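Local coordinates for iron-regulated ABC transporter siderophore-binding protein SirA (Staphylococcus aureus subsp. aureus, PDB 3MWF) that binds the siderophore staphyloferrin B and probably delivers its iron complex to an ABC transporter for uptake into the cell, at residues D171-Y176 against K239-E244. Numbering follows the deposited sequence.
With SE8 (5-[(2-{[(3S)-5-{[(2S)-2-amino-2-carboxyethyl]amino}-3-carboxy-3-hydroxy-5-oxopentanoyl]amino}ethyl)amino]-2,5-dioxopentanoic acid), chain C.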
ATOM      1  N   ASP A 171      -8.853   8.527 -16.076  1.00 16.02           N
ATOM      2  CA  ASP A 171      -8.997   9.931 -16.512  1.00 17.42           C
ATOM      3  C   ASP A 171      -7.814  10.804 -16.071  1.00 16.84           C
ATOM      4  O   ASP A 171      -7.883  12.035 -16.148  1.00 17.91           O
ATOM      5  CB  ASP A 171     -10.315  10.524 -15.978  1.00 18.18           C
ATOM      6  CG  ASP A 171     -10.412  10.466 -14.443  1.00 21.64           C
ATOM      7  OD1 ASP A 171      -9.427  10.052 -13.761  1.00 23.39           O
ATOM      8  OD2 ASP A 171     -11.492  10.812 -13.905  1.00 25.84           O
ATOM      9  N   HIS A 172      -6.738  10.165 -15.603  1.00 16.17           N
ATOM     10  CA  HIS A 172      -5.520  10.881 -15.197  1.00 14.90           C
ATOM     11  C   HIS A 172      -4.409   9.879 -14.956  1.00 13.90           C
ATOM     12  O   HIS A 172      -4.621   8.676 -15.087  1.00 14.40           O
ATOM     13  CB  HIS A 172      -5.746  11.784 -13.949  1.00 14.85           C
ATOM     14  CG  HIS A 172      -5.911  11.041 -12.650  1.00 16.05           C
ATOM     15  ND1 HIS A 172      -7.077  10.385 -12.309  1.00 18.08           N
ATOM     16  CD2 HIS A 172      -5.070  10.887 -11.591  1.00 16.63           C
ATOM     17  CE1 HIS A 172      -6.947   9.847 -11.107  1.00 19.67           C
ATOM     18  NE2 HIS A 172      -5.740  10.143 -10.644  1.00 17.45           N
ATOM     19  N   THR A 173      -3.229  10.375 -14.593  1.00 13.29           N
ATOM     20  CA  THR A 173      -2.109   9.514 -14.325  1.00 13.51           C
ATOM     21  C   THR A 173      -1.532   9.928 -12.972  1.00 13.43           C
ATOM     22  O   THR A 173      -1.588  11.101 -12.620  1.00 15.68           O
ATOM     23  CB  THR A 173      -1.049   9.625 -15.436  1.00 13.87           C
ATOM     24  OG1 THR A 173      -1.615   9.150 -16.673  1.00 14.67           O
ATOM     25  CG2 THR A 173       0.204   8.810 -15.110  1.00 13.46           C
ATOM     26  N   ARG A 174      -1.044   8.972 -12.202  1.00 11.97           N
ATOM     27  CA  ARG A 174      -0.419   9.287 -10.912  1.00 11.42           C
ATOM     28  C   ARG A 174       1.042   8.868 -10.840  1.00 11.88           C
ATOM     29  O   ARG A 174       1.461   7.948 -11.525  1.00 11.78           O
ATOM     30  CB  ARG A 174      -1.172   8.575  -9.784  1.00 11.73           C
ATOM     31  CG  ARG A 174      -2.591   9.169  -9.557  1.00 12.31           C
ATOM     32  CD  ARG A 174      -3.290   8.312  -8.524  1.00 11.89           C
ATOM     33  NE  ARG A 174      -4.665   8.796  -8.312  1.00 11.97           N
ATOM     34  CZ  ARG A 174      -5.385   8.455  -7.245  1.00 13.42           C
ATOM     35  NH1 ARG A 174      -4.886   7.583  -6.363  1.00 11.06           N
ATOM     36  NH2 ARG A 174      -6.631   8.937  -7.096  1.00 15.99           N
ATOM     37  N   ILE A 175       1.814   9.544  -9.995  1.00 10.38           N
ATOM     38  CA  ILE A 175       3.129   8.983  -9.621  1.00 10.77           C
ATOM     39  C   ILE A 175       3.048   8.656  -8.149  1.00 11.07           C
ATOM     40  O   ILE A 175       2.725   9.538  -7.346  1.00 11.44           O
ATOM     41  CB  ILE A 175       4.290  10.011  -9.835  1.00 10.62           C
ATOM     42  CG1 ILE A 175       4.285  10.487 -11.284  1.00 11.81           C
ATOM     43  CG2 ILE A 175       5.628   9.366  -9.387  1.00  9.31           C
ATOM     44  CD1 ILE A 175       5.296  11.707 -11.541  1.00 12.14           C
ATOM     45  N   TYR A 176       3.320   7.394  -7.784  1.00 11.15           N
ATOM     46  CA  TYR A 176       3.347   6.989  -6.378  1.00 11.15           C
ATOM     47  C   TYR A 176       4.780   7.200  -5.913  1.00 11.73           C
ATOM     48  O   TYR A 176       5.565   6.269  -5.873  1.00 12.44           O
ATOM     49  CB  TYR A 176       2.856   5.531  -6.187  1.00 11.10           C
ATOM     50  CG  TYR A 176       1.365   5.463  -6.247  1.00 10.58           C
ATOM     51  CD1 TYR A 176       0.693   5.665  -7.454  1.00  9.82           C
ATOM     52  CD2 TYR A 176       0.613   5.223  -5.083  1.00 10.06           C
ATOM     53  CE1 TYR A 176      -0.715   5.666  -7.513  1.00  9.03           C
ATOM     54  CE2 TYR A 176      -0.782   5.211  -5.126  1.00 11.74           C
ATOM     55  CZ  TYR A 176      -1.442   5.432  -6.344  1.00 11.99           C
ATOM     56  OH  TYR A 176      -2.815   5.436  -6.435  1.00 12.16           O
ATOM     57  N   LYS A 239      -6.597   1.500 -20.070  1.00 17.42           N
ATOM     58  CA  LYS A 239      -5.786   1.190 -21.243  1.00 19.22           C
ATOM     59  C   LYS A 239      -5.698   2.344 -22.237  1.00 18.97           C
ATOM     60  O   LYS A 239      -4.649   2.547 -22.867  1.00 18.98           O
ATOM     61  CB  LYS A 239      -6.316  -0.072 -21.929  1.00 20.75           C
ATOM     62  CG  LYS A 239      -6.165  -1.311 -21.077  1.00 25.20           C
ATOM     63  CD  LYS A 239      -4.783  -1.972 -21.332  1.00 31.45           C
ATOM     64  CE  LYS A 239      -4.655  -3.366 -20.703  1.00 34.52           C
ATOM     65  NZ  LYS A 239      -5.863  -4.214 -20.931  1.00 36.76           N
ATOM     66  N   LYS A 240      -6.789   3.087 -22.392  1.00 18.77           N
ATOM     67  CA  LYS A 240      -6.794   4.259 -23.272  1.00 19.50           C
ATOM     68  C   LYS A 240      -5.833   5.324 -22.722  1.00 19.13           C
ATOM     69  O   LYS A 240      -5.047   5.924 -23.469  1.00 18.62           O
ATOM     70  CB  LYS A 240      -8.196   4.828 -23.385  1.00 20.75           C
ATOM     71  CG  LYS A 240      -8.310   5.997 -24.306  1.00 24.99           C
ATOM     72  CD  LYS A 240      -9.782   6.298 -24.600  1.00 31.75           C
ATOM     73  CE  LYS A 240      -9.946   7.699 -25.201  1.00 35.53           C
ATOM     74  NZ  LYS A 240     -11.388   8.026 -25.428  1.00 39.70           N
ATOM     75  N   THR A 241      -5.887   5.539 -21.411  1.00 17.17           N
ATOM     76  CA  THR A 241      -4.943   6.488 -20.797  1.00 17.18           C
ATOM     77  C   THR A 241      -3.488   6.061 -21.045  1.00 16.75           C
ATOM     78  O   THR A 241      -2.656   6.880 -21.477  1.00 17.78           O
ATOM     79  CB  THR A 241      -5.228   6.646 -19.305  1.00 17.08           C
ATOM     80  OG1 THR A 241      -6.557   7.157 -19.148  1.00 17.21           O
ATOM     81  CG2 THR A 241      -4.220   7.628 -18.654  1.00 17.02           C
ATOM     82  N   GLU A 242      -3.171   4.806 -20.751  1.00 17.41           N
ATOM     83  CA  GLU A 242      -1.828   4.283 -20.956  1.00 18.19           C
ATOM     84  C   GLU A 242      -1.417   4.480 -22.420  1.00 19.23           C
ATOM     85  O   GLU A 242      -0.320   4.944 -22.707  1.00 19.05           O
ATOM     86  CB  GLU A 242      -1.774   2.792 -20.585  1.00 18.91           C
ATOM     87  CG  GLU A 242      -0.442   2.133 -20.929  1.00 21.81           C
ATOM     88  CD  GLU A 242      -0.461   0.617 -20.760  1.00 27.01           C
ATOM     89  OE1 GLU A 242      -1.445  -0.042 -21.168  1.00 28.17           O
ATOM     90  OE2 GLU A 242       0.517   0.074 -20.222  1.00 31.41           O
ATOM     91  N   SER A 243      -2.316   4.142 -23.342  1.00 19.47           N
ATOM     92  CA  SER A 243      -2.013   4.283 -24.770  1.00 20.92           C
ATOM     93  C   SER A 243      -1.655   5.721 -25.147  1.00 20.26           C
ATOM     94  O   SER A 243      -0.628   5.943 -25.799  1.00 21.08           O
ATOM     95  CB  SER A 243      -3.189   3.800 -25.617  1.00 20.62           C
ATOM     96  OG  SER A 243      -2.875   3.990 -26.997  1.00 26.06           O
ATOM     97  N   GLU A 244      -2.476   6.675 -24.716  1.00 19.36           N
ATOM     98  CA  GLU A 244      -2.281   8.101 -25.010  1.00 19.82           C
ATOM     99  C   GLU A 244      -1.001   8.660 -24.388  1.00 19.06           C
ATOM    100  O   GLU A 244      -0.225   9.370 -25.064  1.00 18.85           O
ATOM    101  CB  GLU A 244      -3.501   8.902 -24.569  1.00 20.70           C
ATOM    102  CG  GLU A 244      -4.682   8.593 -25.508  1.00 25.88           C
ATOM    103  CD  GLU A 244      -6.029   9.076 -25.024  1.00 31.18           C
ATOM    104  OE1 GLU A 244      -6.157   9.551 -23.872  1.00 35.25           O
ATOM    105  OE2 GLU A 244      -6.978   8.957 -25.830  1.00 34.44           O
TER
HETATM  106  C1  SE8 C   1     -10.478   5.685  -3.592  1.00 15.32           C
HETATM  107  C2  SE8 C   1     -10.029   5.315  -4.979  1.00 15.19           C
HETATM  108  C3  SE8 C   1      -9.893   3.806  -5.118  1.00 12.64           C
HETATM  109  N4  SE8 C   1      -8.823   3.255  -4.292  1.00 12.67           N
HETATM  110  C5  SE8 C   1      -7.606   3.065  -4.761  1.00 14.42           C
HETATM  111  C6  SE8 C   1      -6.553   2.647  -3.765  1.00 12.23           C
HETATM  112  C7  SE8 C   1      -5.972   3.863  -3.044  1.00 13.83           C
HETATM  113  C8  SE8 C   1      -5.040   3.356  -1.928  1.00 12.42           C
HETATM  114  C9  SE8 C   1      -4.208   4.445  -1.256  1.00 12.89           C
HETATM  115  N10 SE8 C   1      -4.761   5.646  -1.099  1.00 12.42           N
HETATM  116  C11 SE8 C   1      -4.001   6.679  -0.434  1.00 16.54           C
HETATM  117  C12 SE8 C   1      -4.703   7.142   0.830  1.00 22.20           C
HETATM  118  N13 SE8 C   1      -4.234   8.447   1.275  1.00 28.35           N
HETATM  119  C14 SE8 C   1      -4.692   9.637   0.783  1.00 30.94           C
HETATM  120  C15 SE8 C   1      -6.000   9.681   0.049  1.00 31.51           C
HETATM  121  C16 SE8 C   1      -5.618   9.211  -1.333  1.00 27.47           C
HETATM  122  C17 SE8 C   1      -6.670   8.454  -2.081  1.00 23.01           C
HETATM  123  C18 SE8 C   1      -6.979   9.028  -3.381  1.00 22.62           C
HETATM  124  O19 SE8 C   1     -11.680   5.484  -3.280  1.00 14.72           O
HETATM  125  O20 SE8 C   1      -9.651   6.223  -2.829  1.00 13.74           O
HETATM  126  N21 SE8 C   1      -8.746   5.985  -5.263  1.00 13.76           N
HETATM  127  O22 SE8 C   1      -7.293   3.213  -5.926  1.00 14.01           O
HETATM  128  C23 SE8 C   1      -5.255   4.765  -4.033  1.00 13.21           C
HETATM  129  O24 SE8 C   1      -4.123   4.432  -4.464  1.00 13.16           O
HETATM  130  O25 SE8 C   1      -5.794   5.841  -4.395  1.00 12.77           O
HETATM  131  O26 SE8 C   1      -7.057   4.642  -2.509  1.00 13.11           O
HETATM  132  O27 SE8 C   1      -3.074   4.184  -0.867  1.00 12.69           O
HETATM  133  O28 SE8 C   1      -4.068  10.676   0.886  1.00 37.49           O
HETATM  134  O29 SE8 C   1      -7.125   7.370  -1.703  1.00 16.88           O
HETATM  135  O30 SE8 C   1      -7.428   8.286  -4.249  1.00 16.43           O
HETATM  136  O31 SE8 C   1      -6.742  10.242  -3.607  1.00 27.30           O
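T241 reaches from helix 236-246 to the loop and first residue of the strand with its methyl group: CG2 lies 3.6 Å from T173 OG1 and almost as close to the carbonyl O of H172. The two threonine side chains run past each other in opposite directions. With CG2 anti to its backbone N (T241 OG1 at chi1 -61°), T241 presents carbon to segment 171-176, while its hydroxyl bonds to the carbonyl O of R169, with that of L237 a second possible acceptor for the single proton. No hydrogen bond crosses the contact, and T173 OG1 is buried without a polar partner.

From the loop just before the strand, a chain of hydrogen bonds leads to the siderophore. D171 OD1 accepts a nearly straight bond from H172 ND1 (2.8 Å, 172°) in the imidazole plane. This leaves H172 NE2 to accept from R174 NE at 2.9 Å, roughly in plane with both flat groups, and so helps fix the turn of the guanidinium. R174, extended from CG to NE, gives NH1 to SE8 O25 at its edge (2.8 Å) and to Y176 OH, tilted 18° from the plane (3.0 Å); SE8 O30 takes NH2 (3.0 Å) and, weakly, NH1. Y176 OH donates to SE8 O24 at 2.6 Å, so R174 and Y176 hold the two oxygens of one carboxylate, and R174 also grips a second.

Strand 173-176 runs antiparallel between strands 206-209 and 163-168 of the five-stranded mixed sheet; helix 236-246, following strand 222-227, packs at its T173 end, across the H172-R174 chain from the ligand.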